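Local coordinates for protein pectinesterase 1 (Solanum lycopersicum, PDB 1XG2) that hydrolyses the methyl esters of cell-wall pectin, releasing methanol, and may prepare fruit cell walls for softening during ripening, at residues A5-D10 with I35-G40; T65-S70 with I97-T102; T217-P222 with G238-A243; L257-F262 with V275-Y280. One frame throughout, in Å; residues are numbered along the deposited sequence.

Contact 1: A5-D10 with I35-G40; sequences AVVAQD and IYVKRG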
loop_
_atom_site.group_PDB
_atom_site.type_symbol
_atom_site.label_atom_id
_atom_site.label_comp_id
_atom_site.label_asym_id
_atom_site.label_seq_id
_atom_site.Cartn_x
_atom_site.Cartn_y
_atom_site.Cartn_z
ATOM N N ALA A 5 -25.441 -9.588 5.771
ATOM C CA ALA A 5 -25.296 -9.569 7.223
ATOM C C ALA A 5 -25.345 -8.143 7.701
ATOM O O ALA A 5 -24.750 -7.270 7.077
ATOM C CB ALA A 5 -23.982 -10.202 7.639
ATOM N N VAL A 6 -26.028 -7.905 8.818
ATOM C CA VAL A 6 -26.206 -6.557 9.336
ATOM C C VAL A 6 -25.548 -6.457 10.706
ATOM O O VAL A 6 -25.713 -7.339 11.545
ATOM C CB VAL A 6 -27.704 -6.178 9.422
ATOM C CG1 VAL A 6 -27.893 -4.812 10.097
ATOM C CG2 VAL A 6 -28.329 -6.182 8.015
ATOM N N VAL A 7 -24.793 -5.385 10.907
ATOM C CA VAL A 7 -24.186 -5.073 12.190
ATOM C C VAL A 7 -24.894 -3.859 12.766
ATOM O O VAL A 7 -25.071 -2.855 12.086
ATOM C CB VAL A 7 -22.698 -4.771 12.036
ATOM C CG1 VAL A 7 -22.096 -4.345 13.363
ATOM C CG2 VAL A 7 -21.964 -5.976 11.448
ATOM N N ALA A 8 -25.304 -3.955 14.023
ATOM C CA ALA A 8 -25.992 -2.864 14.707
ATOM C C ALA A 8 -25.834 -2.945 16.227
ATOM O O ALA A 8 -25.791 -4.034 16.801
ATOM C CB ALA A 8 -27.472 -2.863 14.341
ATOM N N GLN A 9 -25.783 -1.775 16.856
ATOM C CA GLN A 9 -25.569 -1.652 18.295
ATOM C C GLN A 9 -26.870 -1.768 19.097
ATOM O O GLN A 9 -26.839 -2.126 20.269
ATOM C CB GLN A 9 -24.873 -0.323 18.613
ATOM C CG GLN A 9 -23.631 -0.087 17.776
ATOM C CD GLN A 9 -22.770 1.047 18.284
ATOM O OE1 GLN A 9 -23.255 2.172 18.452
ATOM N NE2 GLN A 9 -21.495 0.764 18.537
ATOM N N ASP A 10 -27.997 -1.479 18.452
ATOM C CA ASP A 10 -29.316 -1.529 19.091
ATOM C C ASP A 10 -30.038 -2.892 18.996
ATOM O O ASP A 10 -31.257 -2.956 19.190
ATOM C CB ASP A 10 -30.214 -0.427 18.504
ATOM C CG ASP A 10 -30.499 -0.621 17.012
ATOM O OD1 ASP A 10 -30.118 -1.669 16.443
ATOM O OD2 ASP A 10 -31.092 0.239 16.324
ATOM N N ILE A 35 -21.677 -6.875 4.100
ATOM C CA ILE A 35 -21.942 -6.579 5.517
ATOM C C ILE A 35 -22.329 -5.110 5.638
ATOM O O ILE A 35 -21.538 -4.246 5.287
ATOM C CB ILE A 35 -20.676 -6.847 6.365
ATOM C CG1 ILE A 35 -20.268 -8.320 6.283
ATOM C CG2 ILE A 35 -20.904 -6.451 7.822
ATOM C CD1 ILE A 35 -18.904 -8.628 6.890
ATOM N N TYR A 36 -23.535 -4.832 6.135
ATOM C CA TYR A 36 -24.030 -3.474 6.351
ATOM C C TYR A 36 -23.881 -3.143 7.830
ATOM O O TYR A 36 -24.340 -3.891 8.668
ATOM C CB TYR A 36 -25.497 -3.357 5.885
ATOM C CG TYR A 36 -26.244 -2.092 6.302
ATOM C CD1 TYR A 36 -25.671 -0.838 6.181
ATOM C CD2 TYR A 36 -27.551 -2.161 6.798
ATOM C CE1 TYR A 36 -26.363 0.321 6.544
ATOM C CE2 TYR A 36 -28.254 -1.003 7.169
ATOM C CZ TYR A 36 -27.644 0.232 7.044
ATOM O OH TYR A 36 -28.317 1.388 7.408
ATOM N N VAL A 37 -23.227 -2.034 8.139
ATOM C CA VAL A 37 -23.002 -1.601 9.504
ATOM C C VAL A 37 -23.843 -0.360 9.757
ATOM O O VAL A 37 -23.569 0.714 9.207
ATOM C CB VAL A 37 -21.507 -1.266 9.750
ATOM C CG1 VAL A 37 -21.264 -0.990 11.216
ATOM C CG2 VAL A 37 -20.607 -2.390 9.245
ATOM N N LYS A 38 -24.880 -0.507 10.577
ATOM C CA LYS A 38 -25.763 0.606 10.919
ATOM C C LYS A 38 -25.043 1.694 11.694
ATOM O O LYS A 38 -23.961 1.464 12.243
ATOM C CB LYS A 38 -26.952 0.113 11.735
ATOM C CG LYS A 38 -27.922 -0.770 10.976
ATOM C CD LYS A 38 -29.331 -0.611 11.577
ATOM C CE LYS A 38 -30.297 -1.686 11.110
ATOM N NZ LYS A 38 -31.660 -1.526 11.730
ATOM N N ARG A 39 -25.651 2.878 11.741
ATOM C CA ARG A 39 -25.031 4.053 12.344
ATOM C C ARG A 39 -24.624 3.778 13.777
ATOM O O ARG A 39 -25.277 3.009 14.497
ATOM C CB ARG A 39 -25.949 5.287 12.270
ATOM C CG ARG A 39 -27.204 5.224 13.140
ATOM C CD ARG A 39 -28.230 6.296 12.798
ATOM N NE ARG A 39 -28.706 6.157 11.414
ATOM C CZ ARG A 39 -29.656 6.912 10.853
ATOM N NH1 ARG A 39 -30.254 7.889 11.537
ATOM N NH2 ARG A 39 -30.005 6.692 9.593
ATOM N N GLY A 40 -23.511 4.386 14.163
ATOM C CA GLY A 40 -22.915 4.155 15.460
ATOM C C GLY A 40 -21.407 4.232 15.358
ATOM O O GLY A 40 -20.842 4.259 14.259
HETATM O O HOH W 1 -26.755 0.690 15.225
#
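Val7 and Val37 lie side by side and point the same way, CG1 against CG1 at 4.1 Å. The other branch of Val7, CG2, reaches obliquely across to CG2 of Ile35 at 3.8 Å. These three side chains share the face on which Ala5 also sits, and helix 18-24 covers it, Ala21 touching both Val7 and Ile35. On the other face Val6 turns CG1 anti to its backbone N (chi1 174°), which brings that methyl near Tyr36 CD2, 4.2 Å away, and under the extended Lys38 chain. Lys38 runs back over the neighbouring strand: its CG lies 4.0 Å from Ala8 CB, its CE meets Val6 CG1, and its NZ goes on to Thr12 OG1. An alanine at Lys38 would probably uncover the methyl groups of Val6 and Ala8 and leave Thr12 OG1 without its amine partner. Three backbone bonds hold the strands in parallel register, the shortest from Val7 N to Tyr36 O at 2.7 Å; beyond them a water links Gln9 N to Arg39 O. Strand 5-7, helix 18-24 and strand 33-37 form a beta-alpha-beta unit at the N-terminal edge of the right-handed parallel beta-helix of pectin methylesterases.

Contact 2: T65-S70 with I97-T102; sequences TTITGS and ICIQNT
Ile67 and Ile99 lie side by side on neighbouring parallel strands, on successive coils of the right-handed parallel beta-helix. Five backbone hydrogen bonds join the strands, from Cys98 N to Thr65 O at one end to Thr102 N to Gly69 O at the other; the bond from Gly69 N to Gln100 O, 3.2 Å long, is the most bent at 142°. Apolar packing fills the face of the two isoleucines, in the manner of a beta-helix ladder. Ile67 CG1 stands 3.8 Å from Ile99 CD1 and equally far from Ile97 CD1, while Ile97 CG1 packs on Thr65 CG2. Further along that face the amide of Asn101 bonds to Val111 O, Leu71 O and Ala103 N, about 8 Å by side chain from Asp132, the predicted proton donor. The face of Thr66, Cys98, Thr68 and Gln100 is more polar. There Thr66 CG2 touches Gln100 CG at 3.6 Å, and Thr68, its OG1 anti to the backbone N (chi1 -171°), runs alongside Gln100. A water joins Thr68 OG1 to Thr102 OG1. Thr68 OG1 accepts from that water and donates to Gln100 OE1 over 2.8 Å, tilted 19° from the amide plane.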
loop_
_atom_site.group_PDB
_atom_site.type_symbol
_atom_site.label_atom_id
_atom_site.label_comp_id
_atom_site.label_asym_id
_atom_site.label_seq_id
_atom_site.Cartn_x
_atom_site.Cartn_y
_atom_site.Cartn_z
ATOM N N THR A 65 -21.476 6.110 10.385
ATOM C CA THR A 65 -20.897 4.858 10.858
ATOM C C THR A 65 -19.395 5.025 10.960
ATOM O O THR A 65 -18.736 5.360 9.980
ATOM C CB THR A 65 -21.232 3.669 9.922
ATOM O OG1 THR A 65 -22.640 3.436 9.895
ATOM C CG2 THR A 65 -20.694 2.359 10.491
ATOM N N THR A 66 -18.858 4.794 12.155
ATOM C CA THR A 66 -17.431 4.958 12.416
ATOM C C THR A 66 -16.848 3.702 13.085
ATOM O O THR A 66 -17.398 3.212 14.076
ATOM C CB THR A 66 -17.224 6.154 13.348
ATOM O OG1 THR A 66 -17.620 7.365 12.697
ATOM C CG2 THR A 66 -15.775 6.370 13.644
ATOM N N ILE A 67 -15.746 3.197 12.544
ATOM C CA ILE A 67 -14.938 2.185 13.214
ATOM C C ILE A 67 -13.749 2.925 13.766
ATOM O O ILE A 67 -13.061 3.618 13.019
ATOM C CB ILE A 67 -14.484 1.082 12.238
ATOM C CG1 ILE A 67 -15.650 0.616 11.383
ATOM C CG2 ILE A 67 -13.856 -0.098 12.995
ATOM C CD1 ILE A 67 -16.876 0.120 12.157
ATOM N N THR A 68 -13.491 2.788 15.072
ATOM C CA THR A 68 -12.457 3.578 15.717
ATOM C C THR A 68 -11.535 2.739 16.596
ATOM O O THR A 68 -11.929 1.699 17.111
ATOM C CB THR A 68 -13.078 4.758 16.506
ATOM O OG1 THR A 68 -12.049 5.654 16.975
ATOM C CG2 THR A 68 -13.818 4.301 17.745
ATOM N N GLY A 69 -10.292 3.200 16.691
ATOM C CA GLY A 69 -9.264 2.590 17.517
ATOM C C GLY A 69 -8.179 3.610 17.785
ATOM O O GLY A 69 -8.251 4.730 17.284
ATOM N N SER A 70 -7.165 3.232 18.563
ATOM C CA SER A 70 -6.105 4.160 18.957
ATOM C C SER A 70 -4.728 3.511 19.129
ATOM O O SER A 70 -3.864 4.078 19.814
ATOM C CB SER A 70 -6.491 4.894 20.258
ATOM O OG SER A 70 -6.851 3.969 21.269
ATOM N N ILE A 97 -18.538 4.816 5.115
ATOM C CA ILE A 97 -18.107 4.491 6.473
ATOM C C ILE A 97 -16.869 5.314 6.799
ATOM O O ILE A 97 -16.148 5.739 5.909
ATOM C CB ILE A 97 -17.850 2.966 6.603
ATOM C CG1 ILE A 97 -17.765 2.543 8.077
ATOM C CG2 ILE A 97 -16.583 2.552 5.844
ATOM C CD1 ILE A 97 -17.843 1.061 8.276
ATOM N N CYS A 98 -16.645 5.550 8.081
ATOM C CA CYS A 98 -15.439 6.233 8.560
ATOM C C CYS A 98 -14.552 5.211 9.266
ATOM O O CYS A 98 -15.045 4.412 10.035
ATOM C CB CYS A 98 -15.811 7.349 9.553
ATOM S SG CYS A 98 -14.361 8.080 10.368
ATOM N N ILE A 99 -13.259 5.215 8.957
ATOM C CA ILE A 99 -12.263 4.479 9.717
ATOM C C ILE A 99 -11.366 5.524 10.338
ATOM O O ILE A 99 -10.844 6.376 9.649
ATOM C CB ILE A 99 -11.424 3.535 8.830
ATOM C CG1 ILE A 99 -12.316 2.637 7.941
ATOM C CG2 ILE A 99 -10.514 2.660 9.703
ATOM C CD1 ILE A 99 -13.343 1.824 8.675
ATOM N N GLN A 100 -11.186 5.452 11.648
ATOM C CA GLN A 100 -10.384 6.441 12.331
ATOM C C GLN A 100 -9.454 5.846 13.368
ATOM O O GLN A 100 -9.721 4.782 13.952
ATOM C CB GLN A 100 -11.260 7.518 12.961
ATOM C CG GLN A 100 -12.210 7.044 14.001
ATOM C CD GLN A 100 -12.768 8.208 14.870
ATOM O OE1 GLN A 100 -13.149 7.995 16.013
ATOM N NE2 GLN A 100 -12.837 9.406 14.305
ATOM N N ASN A 101 -8.348 6.552 13.561
ATOM C CA ASN A 101 -7.425 6.285 14.654
ATOM C C ASN A 101 -7.275 7.579 15.458
ATOM O O ASN A 101 -6.846 8.606 14.933
ATOM C CB ASN A 101 -6.091 5.757 14.129
ATOM C CG ASN A 101 -5.186 5.259 15.244
ATOM O OD1 ASN A 101 -5.072 5.911 16.293
ATOM N ND2 ASN A 101 -4.573 4.107 15.051
ATOM N N THR A 102 -7.658 7.522 16.733
ATOM C CA THR A 102 -7.719 8.712 17.599
ATOM C C THR A 102 -6.485 8.908 18.477
ATOM O O THR A 102 -6.504 9.724 19.404
ATOM C CB THR A 102 -8.937 8.627 18.521
ATOM O OG1 THR A 102 -8.873 7.425 19.299
ATOM C CG2 THR A 102 -10.233 8.493 17.713
HETATM O O HOH W 2 -10.828 5.505 19.330
#

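Contact 3: T217-P222 with G238-A243; sequences TYLGRP and GLINPA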
loop_
_atom_site.group_PDB
_atom_site.type_symbol
_atom_site.label_atom_id
_atom_site.label_comp_id
_atom_site.label_asym_id
_atom_site.label_seq_id
_atom_site.Cartn_x
_atom_site.Cartn_y
_atom_site.Cartn_z
ATOM N N THR A 217 3.018 22.159 4.319
ATOM C CA THR A 217 2.492 20.911 3.789
ATOM C C THR A 217 3.147 20.655 2.451
ATOM O O THR A 217 3.160 21.524 1.585
ATOM C CB THR A 217 0.967 21.003 3.622
ATOM O OG1 THR A 217 0.339 21.149 4.902
ATOM C CG2 THR A 217 0.399 19.721 3.064
ATOM N N TYR A 218 3.700 19.462 2.289
ATOM C CA TYR A 218 4.286 19.059 1.031
ATOM C C TYR A 218 3.457 17.930 0.438
ATOM O O TYR A 218 2.776 17.210 1.150
ATOM C CB TYR A 218 5.715 18.577 1.229
ATOM C CG TYR A 218 6.661 19.618 1.814
ATOM C CD1 TYR A 218 6.741 19.810 3.180
ATOM C CD2 TYR A 218 7.472 20.403 0.986
ATOM C CE1 TYR A 218 7.606 20.748 3.728
ATOM C CE2 TYR A 218 8.350 21.350 1.527
ATOM C CZ TYR A 218 8.403 21.517 2.899
ATOM O OH TYR A 218 9.264 22.436 3.468
ATOM N N LEU A 219 3.541 17.781 -0.872
ATOM C CA LEU A 219 2.877 16.702 -1.591
ATOM C C LEU A 219 3.448 15.333 -1.242
ATOM O O LEU A 219 2.722 14.339 -1.237
ATOM C CB LEU A 219 2.962 16.946 -3.100
ATOM C CG LEU A 219 2.224 18.189 -3.593
ATOM C CD1 LEU A 219 2.580 18.481 -5.068
ATOM C CD2 LEU A 219 0.716 18.051 -3.400
ATOM N N GLY A 220 4.747 15.273 -0.974
ATOM C CA GLY A 220 5.366 14.038 -0.542
ATOM C C GLY A 220 6.831 14.161 -0.178
ATOM O O GLY A 220 7.462 15.202 -0.408
ATOM N N ARG A 221 7.342 13.096 0.427
ATOM C CA ARG A 221 8.762 12.901 0.661
ATOM C C ARG A 221 9.098 11.425 0.407
ATOM O O ARG A 221 8.240 10.554 0.579
ATOM C CB ARG A 221 9.164 13.341 2.077
ATOM C CG ARG A 221 8.430 12.662 3.226
ATOM C CD ARG A 221 8.901 13.137 4.591
ATOM N NE ARG A 221 8.341 12.362 5.683
ATOM C CZ ARG A 221 8.857 12.320 6.910
ATOM N NH1 ARG A 221 9.951 13.020 7.228
ATOM N NH2 ARG A 221 8.290 11.564 7.825
ATOM N N PRO A 222 10.311 11.159 -0.082
ATOM C CA PRO A 222 10.706 9.801 -0.498
ATOM C C PRO A 222 11.127 8.863 0.620
ATOM O O PRO A 222 12.302 8.763 0.964
ATOM C CB PRO A 222 11.846 10.067 -1.485
ATOM C CG PRO A 222 12.466 11.358 -0.996
ATOM C CD PRO A 222 11.345 12.160 -0.404
ATOM N N GLY A 238 -3.471 26.682 -1.245
ATOM C CA GLY A 238 -2.303 27.474 -0.896
ATOM C C GLY A 238 -1.443 26.862 0.193
ATOM O O GLY A 238 -0.308 27.298 0.411
ATOM N N LEU A 239 -1.959 25.839 0.876
ATOM C CA LEU A 239 -1.178 25.132 1.886
ATOM C C LEU A 239 0.070 24.460 1.320
ATOM O O LEU A 239 1.034 24.208 2.062
ATOM C CB LEU A 239 -2.036 24.091 2.612
ATOM C CG LEU A 239 -2.225 22.720 1.938
ATOM C CD1 LEU A 239 -2.730 21.705 2.936
ATOM C CD2 LEU A 239 -3.159 22.827 0.765
ATOM N N ILE A 240 0.063 24.155 0.023
ATOM C CA ILE A 240 1.169 23.408 -0.568
ATOM C C ILE A 240 2.393 24.311 -0.721
ATOM O O ILE A 240 2.371 25.314 -1.447
ATOM C CB ILE A 240 0.792 22.791 -1.930
ATOM C CG1 ILE A 240 -0.414 21.848 -1.794
ATOM C CG2 ILE A 240 2.006 22.048 -2.528
ATOM C CD1 ILE A 240 -0.231 20.712 -0.796
ATOM N N ASN A 241 3.444 23.955 0.000
ATOM C CA ASN A 241 4.714 24.659 -0.043
ATOM C C ASN A 241 5.207 24.878 -1.488
ATOM O O ASN A 241 5.123 23.963 -2.310
ATOM C CB ASN A 241 5.745 23.852 0.741
ATOM C CG ASN A 241 6.932 24.685 1.169
ATOM O OD1 ASN A 241 6.959 25.242 2.273
ATOM N ND2 ASN A 241 7.913 24.787 0.296
ATOM N N PRO A 242 5.703 26.073 -1.805
ATOM C CA PRO A 242 6.295 26.344 -3.127
ATOM C C PRO A 242 7.301 25.298 -3.649
ATOM O O PRO A 242 7.342 25.028 -4.854
ATOM C CB PRO A 242 6.987 27.697 -2.921
ATOM C CG PRO A 242 6.178 28.374 -1.882
ATOM C CD PRO A 242 5.725 27.279 -0.945
ATOM N N ALA A 243 8.108 24.741 -2.753
ATOM C CA ALA A 243 9.032 23.667 -3.090
ATOM C C ALA A 243 8.307 22.383 -3.547
ATOM O O ALA A 243 8.887 21.569 -4.269
ATOM C CB ALA A 243 9.925 23.354 -1.911
HETATM O O HOH W 3 0.430 23.889 5.189
HETATM O O HOH W 4 3.613 24.941 3.026
#
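Asn241 N donates to Thr217 O over 2.9 Å in an almost straight bond (173°), the one direct hydrogen bond between these backbones. Waters link Thr217 OG1 and Thr217 N to Leu239 O, which accepts from both. Thr217 and Tyr218 lie on the edge strand of one sheet of the right-handed parallel beta-helix, and the partner is an irregular loop following strand 235-236, on the next coil. Apolar contacts fill the inner side: Leu239 CD1 fits against Thr217 CG2 at 3.7 Å, and Ile240 CD1 meets Leu219 CD2 at 3.8 Å, their side chains crossing at about a right angle and both touching Ile202 of a preceding coil. On the other side Asn241 CB lies over one face of the Tyr218 ring, a CH-pi contact 4.1 Å from the centroid. With CG anti to the backbone N (chi1 -160°), the Asn241 amide continues along the ring, their planes 27° apart; Ala243 CB sits at the ring edge, 4.3 Å from CE2. An alanine in place of Tyr218 would probably leave Asn241 without the ring face it packs on and open a gap beside Ala243. Downstream of the chain's corner at Leu219, Arg221 forms a salt bridge with Asp153, the predicted nucleophile.

Contact 4: L257-F262 with V275-Y280; sequences LYYGEF and VKWPGY
Tyr259 and Tyr280 form the single parallel bridge at which the last strand joins the long sheet of the right-handed parallel beta-helix. Packing is close around Gly279, within the type I turn Trp277-Tyr280. Its CA comes within 3.2 Å of Leu257 O, and a CB in its place would collide with that oxygen; its own carbonyl accepts Tyr259 N at 3.0 Å. Leu257 fills the adjoining corner, with CD1 against Gly279 O and over one face of the Tyr259 ring, near the rim. Its CD2 meets Trp277 CE3 at 3.8 Å, the two side chains crossing at about a right angle. The indole receives Tyr259 CD2 at its edge, 3.9 Å from CZ3, and Val275 CG2 over the centre of one face. Tyr259 OH bonds to Ser227. Outward the contact thins: Lys276, just before the turn, and Pro278, in it, are exposed and make no contact with Leu257-Phe262. At the buried far end Tyr280 holds CG anti to its backbone N (chi1 174°), which carries the phenol along Tyr259 O to Glu261. There Glu261 OE2, in a salt bridge with Arg274 and hydrogen-bonded to Trp245 NE1, accepts Tyr280 OH at 2.7 Å from above the carboxylate plane.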
loop_
_atom_site.group_PDB
_atom_site.type_symbol
_atom_site.label_atom_id
_atom_site.label_comp_id
_atom_site.label_asym_id
_atom_site.label_seq_id
_atom_site.Cartn_x
_atom_site.Cartn_y
_atom_site.Cartn_z
ATOM N N LEU A 257 13.935 8.734 -7.263
ATOM C CA LEU A 257 12.493 8.912 -7.136
ATOM C C LEU A 257 11.934 9.448 -8.458
ATOM O O LEU A 257 12.677 9.978 -9.302
ATOM C CB LEU A 257 12.154 9.843 -5.949
ATOM C CG LEU A 257 12.629 11.308 -6.023
ATOM C CD1 LEU A 257 11.704 12.152 -6.872
ATOM C CD2 LEU A 257 12.740 11.895 -4.631
ATOM N N TYR A 258 10.628 9.295 -8.646
ATOM C CA TYR A 258 9.908 9.920 -9.745
ATOM C C TYR A 258 8.661 10.580 -9.179
ATOM O O TYR A 258 7.681 9.895 -8.850
ATOM C CB TYR A 258 9.500 8.900 -10.816
ATOM C CG TYR A 258 8.845 9.544 -12.022
ATOM C CD1 TYR A 258 7.468 9.796 -12.053
ATOM C CD2 TYR A 258 9.595 9.892 -13.135
ATOM C CE1 TYR A 258 6.864 10.390 -13.163
ATOM C CE2 TYR A 258 8.996 10.488 -14.256
ATOM C CZ TYR A 258 7.637 10.728 -14.259
ATOM O OH TYR A 258 7.047 11.321 -15.350
ATOM N N TYR A 259 8.716 11.901 -9.063
ATOM C CA TYR A 259 7.606 12.714 -8.622
ATOM C C TYR A 259 7.184 13.603 -9.779
ATOM O O TYR A 259 8.004 14.327 -10.343
ATOM C CB TYR A 259 8.009 13.559 -7.409
ATOM C CG TYR A 259 8.117 12.806 -6.095
ATOM C CD1 TYR A 259 7.669 11.493 -5.964
ATOM C CD2 TYR A 259 8.690 13.414 -4.978
ATOM C CE1 TYR A 259 7.782 10.815 -4.765
ATOM C CE2 TYR A 259 8.783 12.755 -3.758
ATOM C CZ TYR A 259 8.335 11.452 -3.658
ATOM O OH TYR A 259 8.442 10.801 -2.464
ATOM N N GLY A 260 5.913 13.547 -10.139
ATOM C CA GLY A 260 5.415 14.298 -11.273
ATOM C C GLY A 260 4.180 15.089 -10.947
ATOM O O GLY A 260 3.389 14.689 -10.095
ATOM N N GLU A 261 4.030 16.223 -11.631
ATOM C CA GLU A 261 2.811 17.011 -11.613
ATOM C C GLU A 261 2.368 17.320 -13.044
ATOM O O GLU A 261 3.184 17.744 -13.866
ATOM C CB GLU A 261 3.016 18.303 -10.827
ATOM C CG GLU A 261 3.164 18.079 -9.329
ATOM C CD GLU A 261 3.542 19.346 -8.579
ATOM O OE1 GLU A 261 2.650 20.189 -8.367
ATOM O OE2 GLU A 261 4.726 19.497 -8.201
ATOM N N PHE A 262 1.086 17.095 -13.323
ATOM C CA PHE A 262 0.497 17.266 -14.654
ATOM C C PHE A 262 -0.823 18.007 -14.544
ATOM O O PHE A 262 -1.779 17.500 -13.972
ATOM C CB PHE A 262 0.259 15.890 -15.297
ATOM C CG PHE A 262 -0.453 15.916 -16.629
ATOM C CD1 PHE A 262 0.201 16.342 -17.777
ATOM C CD2 PHE A 262 -1.758 15.465 -16.745
ATOM C CE1 PHE A 262 -0.448 16.336 -19.013
ATOM C CE2 PHE A 262 -2.412 15.446 -17.970
ATOM C CZ PHE A 262 -1.751 15.883 -19.112
ATOM N N VAL A 275 11.299 22.128 -6.115
ATOM C CA VAL A 275 12.593 21.491 -6.026
ATOM C C VAL A 275 13.129 21.218 -7.433
ATOM O O VAL A 275 12.361 21.040 -8.381
ATOM C CB VAL A 275 12.532 20.161 -5.227
ATOM C CG1 VAL A 275 12.250 20.429 -3.761
ATOM C CG2 VAL A 275 11.496 19.189 -5.829
ATOM N N LYS A 276 14.449 21.178 -7.552
ATOM C CA LYS A 276 15.105 20.965 -8.838
ATOM C C LYS A 276 15.711 19.564 -8.923
ATOM O O LYS A 276 16.626 19.307 -9.717
ATOM C CB LYS A 276 16.176 22.038 -9.044
ATOM C CG LYS A 276 15.596 23.442 -9.242
ATOM C CD LYS A 276 16.719 24.480 -9.374
ATOM C CE LYS A 276 16.188 25.921 -9.496
ATOM N NZ LYS A 276 14.927 26.048 -10.298
ATOM N N TRP A 277 15.180 18.645 -8.120
ATOM C CA TRP A 277 15.709 17.282 -8.058
ATOM C C TRP A 277 15.608 16.662 -9.446
ATOM O O TRP A 277 14.620 16.883 -10.141
ATOM C CB TRP A 277 14.882 16.418 -7.113
ATOM C CG TRP A 277 14.704 16.911 -5.735
ATOM C CD1 TRP A 277 15.482 17.806 -5.054
ATOM C CD2 TRP A 277 13.664 16.521 -4.842
ATOM N NE1 TRP A 277 14.982 17.995 -3.786
ATOM C CE2 TRP A 277 13.868 17.209 -3.627
ATOM C CE3 TRP A 277 12.582 15.632 -4.937
ATOM C CZ2 TRP A 277 13.032 17.037 -2.522
ATOM C CZ3 TRP A 277 11.749 15.471 -3.846
ATOM C CH2 TRP A 277 11.975 16.169 -2.659
ATOM N N PRO A 278 16.610 15.890 -9.858
ATOM C CA PRO A 278 16.537 15.150 -11.126
ATOM C C PRO A 278 15.276 14.292 -11.215
ATOM O O PRO A 278 14.694 14.158 -12.296
ATOM C CB PRO A 278 17.797 14.271 -11.089
ATOM C CG PRO A 278 18.753 15.020 -10.235
ATOM C CD PRO A 278 17.905 15.679 -9.181
ATOM N N GLY A 279 14.849 13.745 -10.078
ATOM C CA GLY A 279 13.671 12.892 -10.021
ATOM C C GLY A 279 12.333 13.604 -10.036
ATOM O O GLY A 279 11.310 12.933 -10.124
ATOM N N TYR A 280 12.331 14.939 -9.920
ATOM C CA TYR A 280 11.111 15.722 -10.014
ATOM C C TYR A 280 10.846 16.203 -11.444
ATOM O O TYR A 280 11.732 16.751 -12.101
ATOM C CB TYR A 280 11.129 16.944 -9.083
ATOM C CG TYR A 280 9.917 17.807 -9.327
ATOM C CD1 TYR A 280 8.651 17.350 -8.994
ATOM C CD2 TYR A 280 10.025 19.042 -9.950
ATOM C CE1 TYR A 280 7.510 18.111 -9.252
ATOM C CE2 TYR A 280 8.893 19.819 -10.211
ATOM C CZ TYR A 280 7.645 19.354 -9.859
ATOM O OH TYR A 280 6.527 20.110 -10.118
#

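From the N terminus, contact 1 closes the first excursion, through helix 18-24, and starts the long sheet at strand 5-7. After strands 46-48 and 55-59, contact 2 closes a loop of 26 residues in a second sheet; it abuts contact 1, with Gly40 O probably bonded to Thr66 N. Many coils later contact 3 joins the last strand of the third sheet to a loop. Contact 4, its centre 12 Å from that of contact 3, then attaches the final strand of the long sheet; Ala243 O and Val275 N probably bond between them. The four loops run in series, none enclosing or crossing another. Contacts 1 and 4 mark the two outermost strands of one sheet, their centres 45 Å apart.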